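Cytochrome c, class II from Shewanella frigidimarina binds a covalently attached heme c and, as a class II cytochrome c, probably takes part in electron transfer. Local coordinates of one contact, PDB 4ULV (chain A, 1.29 Å), residues Ala50-Pro55 and Ala87-Ala92, beside the matching contact of the related cytochrome c from Shewanella violacea, PDB 6A3L (chain B, 2.14 Å), residues Ala51-Pro56 and Ser88-Ala93. Structure 2 is superposed on structure 1 by the backbone atoms of these residues (RMSD 0.29 Å); each is numbered along its deposited sequence.

Structure 1 (4ULV); sequences ALSKIP and AFQDNA. With HEC (heme c), chain C.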
loop_
_atom_site.group_PDB
_atom_site.type_symbol
_atom_site.label_atom_id
_atom_site.label_comp_id
_atom_site.label_asym_id
_atom_site.label_seq_id
_atom_site.Cartn_x
_atom_site.Cartn_y
_atom_site.Cartn_z
ATOM N N ALA A 50 3.124 -6.925 -1.822
ATOM C CA ALA A 50 1.853 -6.663 -1.108
ATOM C C ALA A 50 1.020 -5.637 -1.829
ATOM O O ALA A 50 -0.177 -5.778 -2.034
ATOM C CB ALA A 50 2.147 -6.191 0.305
ATOM N N LEU A 51 1.679 -4.574 -2.279
ATOM C CA LEU A 51 1.006 -3.473 -2.993
ATOM C C LEU A 51 0.405 -3.888 -4.293
ATOM O O LEU A 51 -0.591 -3.369 -4.771
ATOM C CB LEU A 51 1.908 -2.263 -3.180
ATOM C CG LEU A 51 2.268 -1.439 -1.935
ATOM C CD1 LEU A 51 3.533 -0.597 -2.149
ATOM C CD2 LEU A 51 1.095 -0.552 -1.435
ATOM N N SER A 52 1.067 -4.867 -4.960
ATOM C CA SER A 52 0.603 -5.323 -6.224
ATOM C C SER A 52 -0.797 -5.883 -6.223
ATOM O O SER A 52 -1.480 -5.922 -7.245
ATOM C CB SER A 52 1.574 -6.373 -6.815
ATOM O OG SER A 52 1.434 -7.616 -6.157
ATOM N N LYS A 53 -1.236 -6.310 -5.030
ATOM C CA LYS A 53 -2.557 -6.859 -4.864
ATOM C C LYS A 53 -3.675 -5.805 -4.611
ATOM O O LYS A 53 -4.829 -6.186 -4.545
ATOM C CB LYS A 53 -2.569 -7.858 -3.712
ATOM C CG LYS A 53 -1.653 -9.076 -3.958
ATOM C CD LYS A 53 -1.719 -10.054 -2.834
ATOM C CE LYS A 53 -0.552 -9.875 -1.923
ATOM N NZ LYS A 53 -0.495 -10.950 -0.901
ATOM N N ILE A 54 -3.238 -4.569 -4.482
ATOM C CA ILE A 54 -4.171 -3.441 -4.079
ATOM C C ILE A 54 -4.942 -2.782 -5.251
ATOM O O ILE A 54 -6.150 -2.642 -5.166
ATOM C CB ILE A 54 -3.425 -2.418 -3.260
ATOM C CG1 ILE A 54 -2.828 -2.982 -1.979
ATOM C CG2 ILE A 54 -4.328 -1.191 -2.896
ATOM C CD1 ILE A 54 -3.742 -3.618 -1.064
ATOM N N PRO A 55 -4.288 -2.415 -6.362
ATOM C CA PRO A 55 -5.006 -1.498 -7.320
ATOM C C PRO A 55 -6.103 -2.137 -8.121
ATOM O O PRO A 55 -7.015 -1.409 -8.595
ATOM C CB PRO A 55 -3.921 -0.997 -8.277
ATOM C CG PRO A 55 -2.837 -2.066 -8.172
ATOM C CD PRO A 55 -2.864 -2.543 -6.734
ATOM N N ALA A 87 -0.510 -11.971 -13.150
ATOM C CA ALA A 87 0.859 -12.259 -13.458
ATOM C C ALA A 87 1.813 -11.298 -12.814
ATOM O O ALA A 87 2.876 -11.671 -12.322
ATOM C CB ALA A 87 1.080 -12.327 -14.944
ATOM N N PHE A 88 1.349 -10.010 -12.717
ATOM C CA PHE A 88 2.156 -9.039 -11.996
ATOM C C PHE A 88 2.276 -9.407 -10.505
ATOM O O PHE A 88 3.334 -9.320 -9.908
ATOM C CB PHE A 88 1.556 -7.610 -12.228
ATOM C CG PHE A 88 2.073 -6.554 -11.305
ATOM C CD1 PHE A 88 3.432 -6.362 -11.105
ATOM C CD2 PHE A 88 1.181 -5.623 -10.719
ATOM C CE1 PHE A 88 3.908 -5.344 -10.305
ATOM C CE2 PHE A 88 1.670 -4.622 -9.899
ATOM C CZ PHE A 88 3.009 -4.441 -9.690
ATOM N N GLN A 89 1.134 -9.734 -9.890
ATOM C CA GLN A 89 1.165 -10.141 -8.475
ATOM C C GLN A 89 2.134 -11.306 -8.325
ATOM O O GLN A 89 2.915 -11.335 -7.374
ATOM C CB GLN A 89 -0.253 -10.521 -7.981
ATOM C CG GLN A 89 -1.236 -9.320 -7.949
ATOM C CD GLN A 89 -2.671 -9.684 -7.593
ATOM O OE1 GLN A 89 -2.970 -10.835 -7.214
ATOM N NE2 GLN A 89 -3.560 -8.698 -7.654
ATOM N N ASP A 90 2.081 -12.255 -9.244
ATOM C CA ASP A 90 2.988 -13.418 -9.185
ATOM C C ASP A 90 4.476 -13.000 -9.330
ATOM O O ASP A 90 5.343 -13.467 -8.586
ATOM C CB ASP A 90 2.650 -14.397 -10.298
ATOM C CG ASP A 90 1.360 -15.146 -10.080
ATOM O OD1 ASP A 90 0.838 -15.245 -8.913
ATOM O OD2 ASP A 90 0.856 -15.733 -11.104
ATOM N N ASN A 91 4.790 -12.173 -10.357
ATOM C CA ASN A 91 6.149 -11.768 -10.513
ATOM C C ASN A 91 6.689 -10.879 -9.413
ATOM O O ASN A 91 7.842 -10.942 -9.048
ATOM C CB ASN A 91 6.376 -11.248 -11.917
ATOM C CG ASN A 91 5.931 -9.814 -12.132
ATOM O OD1 ASN A 91 6.229 -8.941 -11.325
ATOM N ND2 ASN A 91 5.277 -9.558 -13.277
ATOM N N ALA A 92 5.812 -10.072 -8.791
ATOM C CA ALA A 92 6.235 -9.286 -7.638
ATOM C C ALA A 92 6.577 -10.206 -6.450
ATOM O O ALA A 92 7.552 -9.958 -5.744
ATOM C CB ALA A 92 5.142 -8.285 -7.253
HETATM FE FE HEC C . 0.814 0.895 -13.581
HETATM C CHA HEC C . -0.882 3.877 -13.436
HETATM C CHB HEC C . 3.438 2.343 -12.038
HETATM C CHC HEC C . 2.212 -2.168 -13.139
HETATM C CHD HEC C . -1.890 -0.555 -15.033
HETATM N NA HEC C . 1.175 2.812 -12.831
HETATM C C1A HEC C . 0.399 3.912 -12.878
HETATM C C2A HEC C . 1.038 5.026 -12.316
HETATM C C3A HEC C . 2.264 4.589 -11.921
HETATM C C4A HEC C . 2.326 3.196 -12.247
HETATM C CMA HEC C . 3.348 5.397 -11.294
HETATM C CAA HEC C . 0.450 6.438 -12.203
HETATM C CBA HEC C . -0.337 6.574 -10.885
HETATM C CGA HEC C . -0.875 7.984 -10.661
HETATM O O1A HEC C . -1.850 8.348 -11.314
HETATM O O2A HEC C . -0.327 8.686 -9.796
HETATM N NB HEC C . 2.501 0.168 -12.633
HETATM C C1B HEC C . 3.540 0.909 -12.157
HETATM C C2B HEC C . 4.694 0.162 -11.881
HETATM C C3B HEC C . 4.296 -1.103 -12.200
HETATM C C4B HEC C . 2.983 -1.106 -12.660
HETATM C CMB HEC C . 6.014 0.660 -11.452
HETATM C CAB HEC C . 5.092 -2.395 -12.132
HETATM C CBB HEC C . 6.021 -2.520 -10.930
HETATM N NC HEC C . 0.239 -1.091 -13.952
HETATM C C1C HEC C . 0.994 -2.245 -13.774
HETATM C C2C HEC C . 0.307 -3.365 -14.280
HETATM C C3C HEC C . -0.896 -2.911 -14.816
HETATM C C4C HEC C . -0.867 -1.485 -14.584
HETATM C CMC HEC C . 0.873 -4.788 -14.235
HETATM C CAC HEC C . -1.984 -3.651 -15.530
HETATM C CBC HEC C . -2.213 -5.105 -15.245
HETATM N ND HEC C . -1.096 1.540 -14.113
HETATM C C1D HEC C . -2.001 0.855 -14.798
HETATM C C2D HEC C . -3.089 1.665 -15.242
HETATM C C3D HEC C . -2.843 2.893 -14.698
HETATM C C4D HEC C . -1.579 2.810 -14.061
HETATM C CMD HEC C . -4.274 1.252 -16.014
HETATM C CAD HEC C . -3.740 4.089 -14.759
HETATM C CBD HEC C . -4.535 4.311 -13.469
HETATM C CGD HEC C . -5.458 5.543 -13.523
HETATM O O1D HEC C . -4.960 6.603 -14.046
HETATM O O2D HEC C . -6.616 5.366 -13.121
HETATM O O HOH W 1 -4.170 -5.578 -7.722
#
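In the wall of the heme pocket of this helical-bundle cytochrome c', the chain leaving helix 38-51 meets helix 78-98, and S52 packs on F88 and Q89. F88 carries the contact to the heme. With CG anti to the backbone N (chi1 166°), its ring lies between S52 CB over one face, 3.5 Å from F88 CE2, and heme CHC over the opposite face; F88 CB is also 3.5 Å from the heme methyl CMC. A flat ring suits the place because it can be sandwiched between the serine and the heme rim, and T114 and S117 of helix 104-125 touch it as well. S52 is small enough to let the two segments come close: its OG lies 3.4 Å from Q89 CA and 3.9 Å from A92 CB, while hydrogen-bonded to A49 O. The extended Q89 reaches across so that NE2 gives a weak hydrogen bond to S52 O (3.5 Å), beside K53 CA. Water 1 donates to S52 O and weakly accepts from Q89 NE2. I54 faces away, onto N47 of the second subunit, and A87 is exposed.

Comparison
The weak hydrogen bond from the glutamine is kept: Q89(A) NE2 to S52(A) O and Q90(B) NE2 to S53(B) O. Both of these side chains hold their places. The main exchange is F88(A) against L89(B), both buried at the edge of the heme. The branch of L89(B) falls on the near part of the F88(A) ring: after superposition the CG atoms of F88(A) and L89(B) lie 0.5 Å apart, their CD2 atoms 0.6 Å and their CD1 atoms 0.7 Å. The touch on the serine CB is kept, CD2 of F88(A) to CB of S52(A) and CD2 of L89(B) to CB of S53(B) both being 4.0 Å. The far end of the ring, CZ of F88(A), lies against S52(A) CB and heme CBB and has no counterpart in L89(B). The exposed S88(B) has an OG with no counterpart in the exposed A87(A). At the buried I54(A) against L55(B), CG1 of I54(A) falls on CG of L55(B) and CD1 of I54(A) on CD2 of L55(B), each 0.3 Å apart, whereas CG2 of I54(A) and CD1 of L55(B) have no counterparts.

Structure 2 (6A3L); sequences ALSKLP and SLQDNA. With HEC (heme c), chain D.
Lining the heme pocket, L89 packs against S53, which also meets Q90. L89 carries the contact to the heme. With CG anti to the backbone N (chi1 176°), its two methyl branches reach the rim of the heme: L89 CD2 lies 3.5 Å from the heme methyl CMC, and L89 CD1 lies 3.6 Å from heme CAB. S53 CB rests 4.0 Å from L89 CD2. A branched aliphatic chain suits the place because its methyls can pack on the heme's hydrophobic substituents, and V115 and S118 of helix 105-126 touch it as well. S53 is small enough to let the two segments come close: its OG lies 3.6 Å from Q90 CA and 4.0 Å from A93 CB, while hydrogen-bonded to A50 O. The extended Q90 reaches across so that NE2 gives a weak hydrogen bond to S53 O (3.4 Å), beside K54 CA. Water 2 donates to K54 O and accepts from Q90 NE2. L55 faces away, onto N48 of the second subunit, and S88 is exposed.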
loop_
_atom_site.group_PDB
_atom_site.type_symbol
_atom_site.label_atom_id
_atom_site.label_comp_id
_atom_site.label_asym_id
_atom_site.label_seq_id
_atom_site.Cartn_x
_atom_site.Cartn_y
_atom_site.Cartn_z
ATOM N N ALA B 51 3.021 -6.735 -1.739
ATOM C CA ALA B 51 1.781 -6.382 -1.057
ATOM C C ALA B 51 1.028 -5.303 -1.824
ATOM O O ALA B 51 -0.194 -5.386 -1.979
ATOM C CB ALA B 51 2.082 -5.937 0.384
ATOM N N LEU B 52 1.744 -4.296 -2.336
ATOM C CA LEU B 52 1.084 -3.228 -3.083
ATOM C C LEU B 52 0.421 -3.751 -4.349
ATOM O O LEU B 52 -0.644 -3.258 -4.743
ATOM C CB LEU B 52 2.091 -2.128 -3.422
ATOM C CG LEU B 52 2.412 -1.207 -2.218
ATOM C CD1 LEU B 52 3.689 -0.371 -2.434
ATOM C CD2 LEU B 52 1.219 -0.307 -1.844
ATOM N N SER B 53 1.035 -4.745 -5.009
ATOM C CA SER B 53 0.497 -5.240 -6.277
ATOM C C SER B 53 -0.887 -5.861 -6.112
ATOM O O SER B 53 -1.647 -5.923 -7.080
ATOM C CB SER B 53 1.484 -6.225 -6.924
ATOM O OG SER B 53 1.515 -7.490 -6.276
ATOM N N LYS B 54 -1.251 -6.277 -4.902
ATOM C CA LYS B 54 -2.572 -6.841 -4.632
ATOM C C LYS B 54 -3.693 -5.792 -4.471
ATOM O O LYS B 54 -4.868 -6.173 -4.381
ATOM C CB LYS B 54 -2.475 -7.735 -3.385
ATOM C CG LYS B 54 -1.487 -8.872 -3.585
ATOM C CD LYS B 54 -1.690 -10.022 -2.614
ATOM C CE LYS B 54 -0.602 -10.051 -1.536
ATOM N NZ LYS B 54 -0.347 -11.426 -0.995
ATOM N N LEU B 55 -3.381 -4.487 -4.413
ATOM C CA LEU B 55 -4.417 -3.476 -4.136
ATOM C C LEU B 55 -5.135 -2.880 -5.345
ATOM O O LEU B 55 -6.364 -2.743 -5.304
ATOM C CB LEU B 55 -3.843 -2.314 -3.320
ATOM C CG LEU B 55 -3.032 -2.759 -2.122
ATOM C CD1 LEU B 55 -2.522 -1.583 -1.279
ATOM C CD2 LEU B 55 -3.876 -3.717 -1.324
ATOM N N PRO B 56 -4.430 -2.469 -6.409
ATOM C CA PRO B 56 -5.080 -1.595 -7.407
ATOM C C PRO B 56 -6.225 -2.239 -8.170
ATOM O O PRO B 56 -7.101 -1.509 -8.656
ATOM C CB PRO B 56 -3.935 -1.204 -8.349
ATOM C CG PRO B 56 -2.890 -2.220 -8.149
ATOM C CD PRO B 56 -3.014 -2.702 -6.735
ATOM N N SER B 88 -0.557 -11.659 -13.050
ATOM C CA SER B 88 0.841 -11.914 -13.385
ATOM C C SER B 88 1.774 -10.958 -12.656
ATOM O O SER B 88 2.859 -11.358 -12.212
ATOM C CB SER B 88 1.054 -11.801 -14.897
ATOM O OG SER B 88 0.776 -13.020 -15.537
ATOM N N LEU B 89 1.392 -9.680 -12.562
ATOM C CA LEU B 89 2.213 -8.746 -11.798
ATOM C C LEU B 89 2.405 -9.256 -10.380
ATOM O O LEU B 89 3.502 -9.163 -9.823
ATOM C CB LEU B 89 1.578 -7.355 -11.780
ATOM C CG LEU B 89 2.284 -6.278 -10.942
ATOM C CD1 LEU B 89 3.646 -5.857 -11.525
ATOM C CD2 LEU B 89 1.394 -5.091 -10.779
ATOM N N GLN B 90 1.342 -9.796 -9.781
ATOM C CA GLN B 90 1.442 -10.337 -8.432
ATOM C C GLN B 90 2.377 -11.531 -8.390
ATOM O O GLN B 90 3.293 -11.586 -7.561
ATOM C CB GLN B 90 0.048 -10.700 -7.925
ATOM C CG GLN B 90 -0.869 -9.494 -7.803
ATOM C CD GLN B 90 -2.339 -9.868 -7.727
ATOM O OE1 GLN B 90 -2.697 -11.047 -7.727
ATOM N NE2 GLN B 90 -3.197 -8.859 -7.637
ATOM N N ASP B 91 2.192 -12.480 -9.310
ATOM C CA ASP B 91 3.066 -13.651 -9.331
ATOM C C ASP B 91 4.521 -13.246 -9.541
ATOM O O ASP B 91 5.415 -13.741 -8.843
ATOM C CB ASP B 91 2.612 -14.644 -10.411
ATOM C CG ASP B 91 1.293 -15.344 -10.054
ATOM O OD1 ASP B 91 0.762 -15.103 -8.945
ATOM O OD2 ASP B 91 0.807 -16.163 -10.862
ATOM N N ASN B 92 4.776 -12.332 -10.486
ATOM C CA ASN B 92 6.138 -11.848 -10.702
ATOM C C ASN B 92 6.674 -11.093 -9.486
ATOM O O ASN B 92 7.868 -11.175 -9.182
ATOM C CB ASN B 92 6.190 -10.950 -11.930
ATOM C CG ASN B 92 5.893 -11.701 -13.199
ATOM O OD1 ASN B 92 5.719 -12.918 -13.185
ATOM N ND2 ASN B 92 5.851 -10.983 -14.310
ATOM N N ALA B 93 5.829 -10.287 -8.819
ATOM C CA ALA B 93 6.277 -9.635 -7.589
ATOM C C ALA B 93 6.582 -10.659 -6.505
ATOM O O ALA B 93 7.594 -10.549 -5.804
ATOM C CB ALA B 93 5.222 -8.642 -7.086
HETATM FE FE HEC D . 0.821 0.905 -13.518
HETATM C CHA HEC D . -0.788 3.982 -13.421
HETATM C CHB HEC D . 3.502 2.252 -11.896
HETATM C CHC HEC D . 2.156 -2.270 -12.970
HETATM C CHD HEC D . -1.909 -0.469 -14.975
HETATM N NA HEC D . 1.247 2.759 -12.791
HETATM C C1A HEC D . 0.470 3.895 -12.886
HETATM C C2A HEC D . 1.232 4.978 -12.337
HETATM C C3A HEC D . 2.409 4.509 -11.909
HETATM C C4A HEC D . 2.446 3.096 -12.182
HETATM C CMA HEC D . 3.545 5.332 -11.250
HETATM C CAA HEC D . 0.738 6.425 -12.233
HETATM C CBA HEC D . -0.129 6.466 -10.962
HETATM C CGA HEC D . -0.404 7.911 -10.646
HETATM O O1A HEC D . 0.464 8.505 -9.966
HETATM O O2A HEC D . -1.449 8.468 -11.076
HETATM N NB HEC D . 2.512 0.100 -12.539
HETATM C C1B HEC D . 3.535 0.882 -12.037
HETATM C C2B HEC D . 4.640 0.013 -11.693
HETATM C C3B HEC D . 4.297 -1.254 -12.001
HETATM C C4B HEC D . 2.939 -1.217 -12.529
HETATM C CMB HEC D . 5.969 0.543 -11.103
HETATM C CAB HEC D . 5.142 -2.541 -11.796
HETATM C CBB HEC D . 5.932 -2.682 -10.717
HETATM N NC HEC D . 0.217 -0.997 -13.869
HETATM C C1C HEC D . 0.936 -2.161 -13.631
HETATM C C2C HEC D . 0.180 -3.265 -14.195
HETATM C C3C HEC D . -0.931 -2.780 -14.779
HETATM C C4C HEC D . -0.931 -1.342 -14.560
HETATM C CMC HEC D . 0.665 -4.732 -14.156
HETATM C CAC HEC D . -2.060 -3.557 -15.516
HETATM C CBC HEC D . -2.441 -4.784 -15.133
HETATM N ND HEC D . -1.005 1.641 -14.073
HETATM C C1D HEC D . -1.982 0.873 -14.684
HETATM C C2D HEC D . -3.100 1.729 -14.977
HETATM C C3D HEC D . -2.801 2.967 -14.554
HETATM C C4D HEC D . -1.473 2.934 -13.982
HETATM C CMD HEC D . -4.401 1.257 -15.669
HETATM C CAD HEC D . -3.711 4.216 -14.644
HETATM C CBD HEC D . -4.328 4.566 -13.281
HETATM C CGD HEC D . -5.193 5.799 -13.416
HETATM O O1D HEC D . -4.652 6.900 -13.673
HETATM O O2D HEC D . -6.432 5.692 -13.281
HETATM O O HOH W 2 -6.077 -8.115 -6.636
#